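Local coordinates for protein nucleoporin NUP82 (Saccharomyces cerevisiae, PDB 3PBP) that serves as a structural constituent of the nuclear pore complex, where its N-terminal beta-propeller domain interacts with the nucleoporin NUP116, at residues A[79-84]-A[128-133]. The protein carries 1 engineered substitution. Sequence-based numbering, arbitrary orientation.
Sequences LLCLFN and KKVLFH
V130 sits over one face of the F83 ring: its CG2 lies 3.6 Å from the ring centroid and only 10° off the ring normal, a CH-pi contact over the middle of the ring. CB of V130 lies over the same face, shifted from the centre toward CE1 of F83 (3.7 Å), and the two side chains run past each other in opposite directions. The valine's two methyls divide the work. With CG2 turned over the phenylalanine, CG1, anti to the backbone N (chi1 177°), meets SG of C81 at 3.8 Å. The strands 79-83 and 128-132 belong to successive four-stranded antiparallel blades of the N-terminal beta-propeller. They run nearly antiparallel, at 172°, with axes 8.8 Å apart, and no hydrogen bond joins them; the two blades meet here through apolar side-chain packing. I88, on the strand next to 79-83, touches C81, F83 and V130 and extends this apolar interface, while the ring of H70 meets that of F83. Further along, F132 points the tip of its ring into strand 79-83. Its CZ comes 3.7 Å from CB of L79 and 3.9 Å from CB of C81, both approaching obliquely, whereas the backbone C of L80 lies at the ring edge, near its plane. The side chains of L79 and F132 cross at about a right angle, and CD1 of the leucine reaches F132 CE1 at 4.1 Å.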
ATOM      1  N   LEU A  79      -6.053  19.666  -9.305  1.00 53.06           N
ATOM      2  CA  LEU A  79      -7.124  19.194  -8.453  1.00 51.86           C
ATOM      3  C   LEU A  79      -6.789  19.157  -6.957  1.00 53.64           C
ATOM      4  O   LEU A  79      -5.636  18.939  -6.548  1.00 53.95           O
ATOM      5  CB  LEU A  79      -7.547  17.793  -8.878  1.00 48.71           C
ATOM      6  CG  LEU A  79      -8.073  17.580 -10.281  1.00 46.95           C
ATOM      7  CD1 LEU A  79      -8.593  16.142 -10.389  1.00 43.64           C
ATOM      8  CD2 LEU A  79      -9.164  18.586 -10.567  1.00 44.14           C
ATOM      9  N   LEU A  80      -7.829  19.373  -6.150  1.00 53.69           N
ATOM     10  CA  LEU A  80      -7.741  19.318  -4.700  1.00 51.74           C
ATOM     11  C   LEU A  80      -8.725  18.235  -4.250  1.00 52.27           C
ATOM     12  O   LEU A  80      -9.774  18.022  -4.864  1.00 50.94           O
ATOM     13  CB  LEU A  80      -8.136  20.649  -4.075  1.00 49.42           C
ATOM     14  CG  LEU A  80      -7.149  21.795  -4.254  1.00 50.74           C
ATOM     15  CD1 LEU A  80      -7.739  23.026  -3.591  1.00 48.07           C
ATOM     16  CD2 LEU A  80      -5.780  21.445  -3.646  1.00 49.30           C
ATOM     17  N   CYS A  81      -8.357  17.526  -3.196  1.00 52.35           N
ATOM     18  CA  CYS A  81      -9.208  16.493  -2.658  1.00 53.17           C
ATOM     19  C   CYS A  81      -9.368  16.774  -1.174  1.00 53.49           C
ATOM     20  O   CYS A  81      -8.392  16.733  -0.419  1.00 54.28           O
ATOM     21  CB  CYS A  81      -8.586  15.117  -2.862  1.00 52.75           C
ATOM     22  SG  CYS A  81      -9.677  13.787  -2.331  1.00 53.79           S
ATOM     23  N   LEU A  82     -10.595  17.089  -0.768  1.00 53.14           N
ATOM     24  CA  LEU A  82     -10.893  17.389   0.628  1.00 52.75           C
ATOM     25  C   LEU A  82     -11.735  16.238   1.166  1.00 53.57           C
ATOM     26  O   LEU A  82     -12.754  15.855   0.563  1.00 51.86           O
ATOM     27  CB  LEU A  82     -11.641  18.727   0.735  1.00 51.21           C
ATOM     28  CG  LEU A  82     -10.998  19.862  -0.081  1.00 49.82           C
ATOM     29  CD1 LEU A  82     -11.512  19.772  -1.505  1.00 47.29           C
ATOM     30  CD2 LEU A  82     -11.312  21.222   0.501  1.00 48.83           C
ATOM     31  N   PHE A  83     -11.301  15.668   2.291  1.00 54.11           N
ATOM     32  CA  PHE A  83     -12.013  14.531   2.858  1.00 54.91           C
ATOM     33  C   PHE A  83     -11.876  14.360   4.363  1.00 55.08           C
ATOM     34  O   PHE A  83     -10.980  14.914   4.997  1.00 55.53           O
ATOM     35  CB  PHE A  83     -11.535  13.234   2.195  1.00 54.86           C
ATOM     36  CG  PHE A  83     -10.097  12.894   2.503  1.00 55.25           C
ATOM     37  CD1 PHE A  83      -9.052  13.495   1.797  1.00 56.57           C
ATOM     38  CD2 PHE A  83      -9.780  11.997   3.518  1.00 54.49           C
ATOM     39  CE1 PHE A  83      -7.706  13.204   2.101  1.00 55.56           C
ATOM     40  CE2 PHE A  83      -8.443  11.700   3.833  1.00 52.98           C
ATOM     41  CZ  PHE A  83      -7.408  12.304   3.124  1.00 54.17           C
ATOM     42  N   ASN A  84     -12.789  13.576   4.919  1.00 54.76           N
ATOM     43  CA  ASN A  84     -12.772  13.253   6.330  1.00 55.88           C
ATOM     44  C   ASN A  84     -13.039  11.751   6.414  1.00 57.48           C
ATOM     45  O   ASN A  84     -12.860  11.027   5.429  1.00 57.34           O
ATOM     46  CB  ASN A  84     -13.828  14.056   7.106  1.00 55.34           C
ATOM     47  CG  ASN A  84     -15.257  13.824   6.607  1.00 56.21           C
ATOM     48  OD1 ASN A  84     -15.509  13.026   5.693  1.00 55.37           O
ATOM     49  ND2 ASN A  84     -16.206  14.530   7.222  1.00 55.76           N
ATOM     50  N   LYS A 128      -9.842   6.235   5.948  1.00 57.28           N
ATOM     51  CA  LYS A 128      -8.634   6.434   6.725  1.00 56.23           C
ATOM     52  C   LYS A 128      -7.644   7.330   5.964  1.00 55.67           C
ATOM     53  O   LYS A 128      -7.047   8.252   6.540  1.00 55.69           O
ATOM     54  CB  LYS A 128      -7.999   5.079   7.042  1.00 56.27           C
ATOM     55  CG  LYS A 128      -6.836   5.159   8.013  1.00 57.13           C
ATOM     56  CD  LYS A 128      -6.308   3.779   8.373  1.00 57.71           C
ATOM     57  CE  LYS A 128      -5.164   3.895   9.381  1.00 58.72           C
ATOM     58  NZ  LYS A 128      -4.718   2.573   9.904  1.00 59.52           N
ATOM     59  N   LYS A 129      -7.481   7.066   4.668  1.00 53.74           N
ATOM     60  CA  LYS A 129      -6.563   7.853   3.860  1.00 52.00           C
ATOM     61  C   LYS A 129      -6.953   7.878   2.386  1.00 50.85           C
ATOM     62  O   LYS A 129      -7.546   6.924   1.876  1.00 50.03           O
ATOM     63  CB  LYS A 129      -5.138   7.313   4.000  1.00 51.49           C
ATOM     64  CG  LYS A 129      -4.111   8.257   3.436  1.00 51.32           C
ATOM     65  CD  LYS A 129      -2.695   7.752   3.584  1.00 53.67           C
ATOM     66  CE  LYS A 129      -1.719   8.848   3.141  1.00 55.94           C
ATOM     67  NZ  LYS A 129      -0.276   8.513   3.310  1.00 57.95           N
ATOM     68  N   VAL A 130      -6.611   8.982   1.717  1.00 49.66           N
ATOM     69  CA  VAL A 130      -6.889   9.175   0.292  1.00 46.85           C
ATOM     70  C   VAL A 130      -5.659   9.688  -0.442  1.00 44.66           C
ATOM     71  O   VAL A 130      -4.941  10.540   0.051  1.00 42.38           O
ATOM     72  CB  VAL A 130      -8.023  10.186   0.071  1.00 46.66           C
ATOM     73  CG1 VAL A 130      -8.237  10.411  -1.431  1.00 47.29           C
ATOM     74  CG2 VAL A 130      -9.293   9.678   0.720  1.00 46.18           C
ATOM     75  N   LEU A 131      -5.438   9.168  -1.637  1.00 45.43           N
ATOM     76  CA  LEU A 131      -4.298   9.568  -2.464  1.00 45.39           C
ATOM     77  C   LEU A 131      -4.698   9.654  -3.923  1.00 45.82           C
ATOM     78  O   LEU A 131      -5.505   8.846  -4.393  1.00 47.15           O
ATOM     79  CB  LEU A 131      -3.186   8.521  -2.393  1.00 43.92           C
ATOM     80  CG  LEU A 131      -2.443   8.279  -1.095  1.00 42.19           C
ATOM     81  CD1 LEU A 131      -1.492   7.129  -1.283  1.00 39.29           C
ATOM     82  CD2 LEU A 131      -1.714   9.542  -0.710  1.00 41.39           C
ATOM     83  N   PHE A 132      -4.138  10.616  -4.648  1.00 45.74           N
ATOM     84  CA  PHE A 132      -4.403  10.692  -6.083  1.00 44.81           C
ATOM     85  C   PHE A 132      -3.499   9.626  -6.717  1.00 45.11           C
ATOM     86  O   PHE A 132      -2.402   9.370  -6.222  1.00 46.06           O
ATOM     87  CB  PHE A 132      -3.987  12.038  -6.640  1.00 42.75           C
ATOM     88  CG  PHE A 132      -5.035  13.079  -6.557  1.00 44.83           C
ATOM     89  CD1 PHE A 132      -6.191  12.987  -7.335  1.00 45.89           C
ATOM     90  CD2 PHE A 132      -4.872  14.168  -5.711  1.00 45.15           C
ATOM     91  CE1 PHE A 132      -7.179  13.976  -7.265  1.00 45.68           C
ATOM     92  CE2 PHE A 132      -5.847  15.163  -5.631  1.00 47.03           C
ATOM     93  CZ  PHE A 132      -7.005  15.067  -6.411  1.00 46.41           C
ATOM     94  N   HIS A 133      -3.941   8.988  -7.792  1.00 45.62           N
ATOM     95  CA  HIS A 133      -3.075   8.016  -8.434  1.00 45.42           C
ATOM     96  C   HIS A 133      -2.089   8.900  -9.196  1.00 45.99           C
ATOM     97  O   HIS A 133      -2.484   9.736 -10.004  1.00 47.23           O
ATOM     98  CB  HIS A 133      -3.860   7.102  -9.374  1.00 43.11           C
ATOM     99  CG  HIS A 133      -3.071   5.925  -9.857  1.00 42.96           C
ATOM    100  ND1 HIS A 133      -1.985   6.048 -10.701  1.00 42.62           N
ATOM    101  CD2 HIS A 133      -3.205   4.601  -9.609  1.00 42.96           C
ATOM    102  CE1 HIS A 133      -1.489   4.850 -10.955  1.00 41.18           C
ATOM    103  NE2 HIS A 133      -2.210   3.953 -10.304  1.00 41.07           N
TER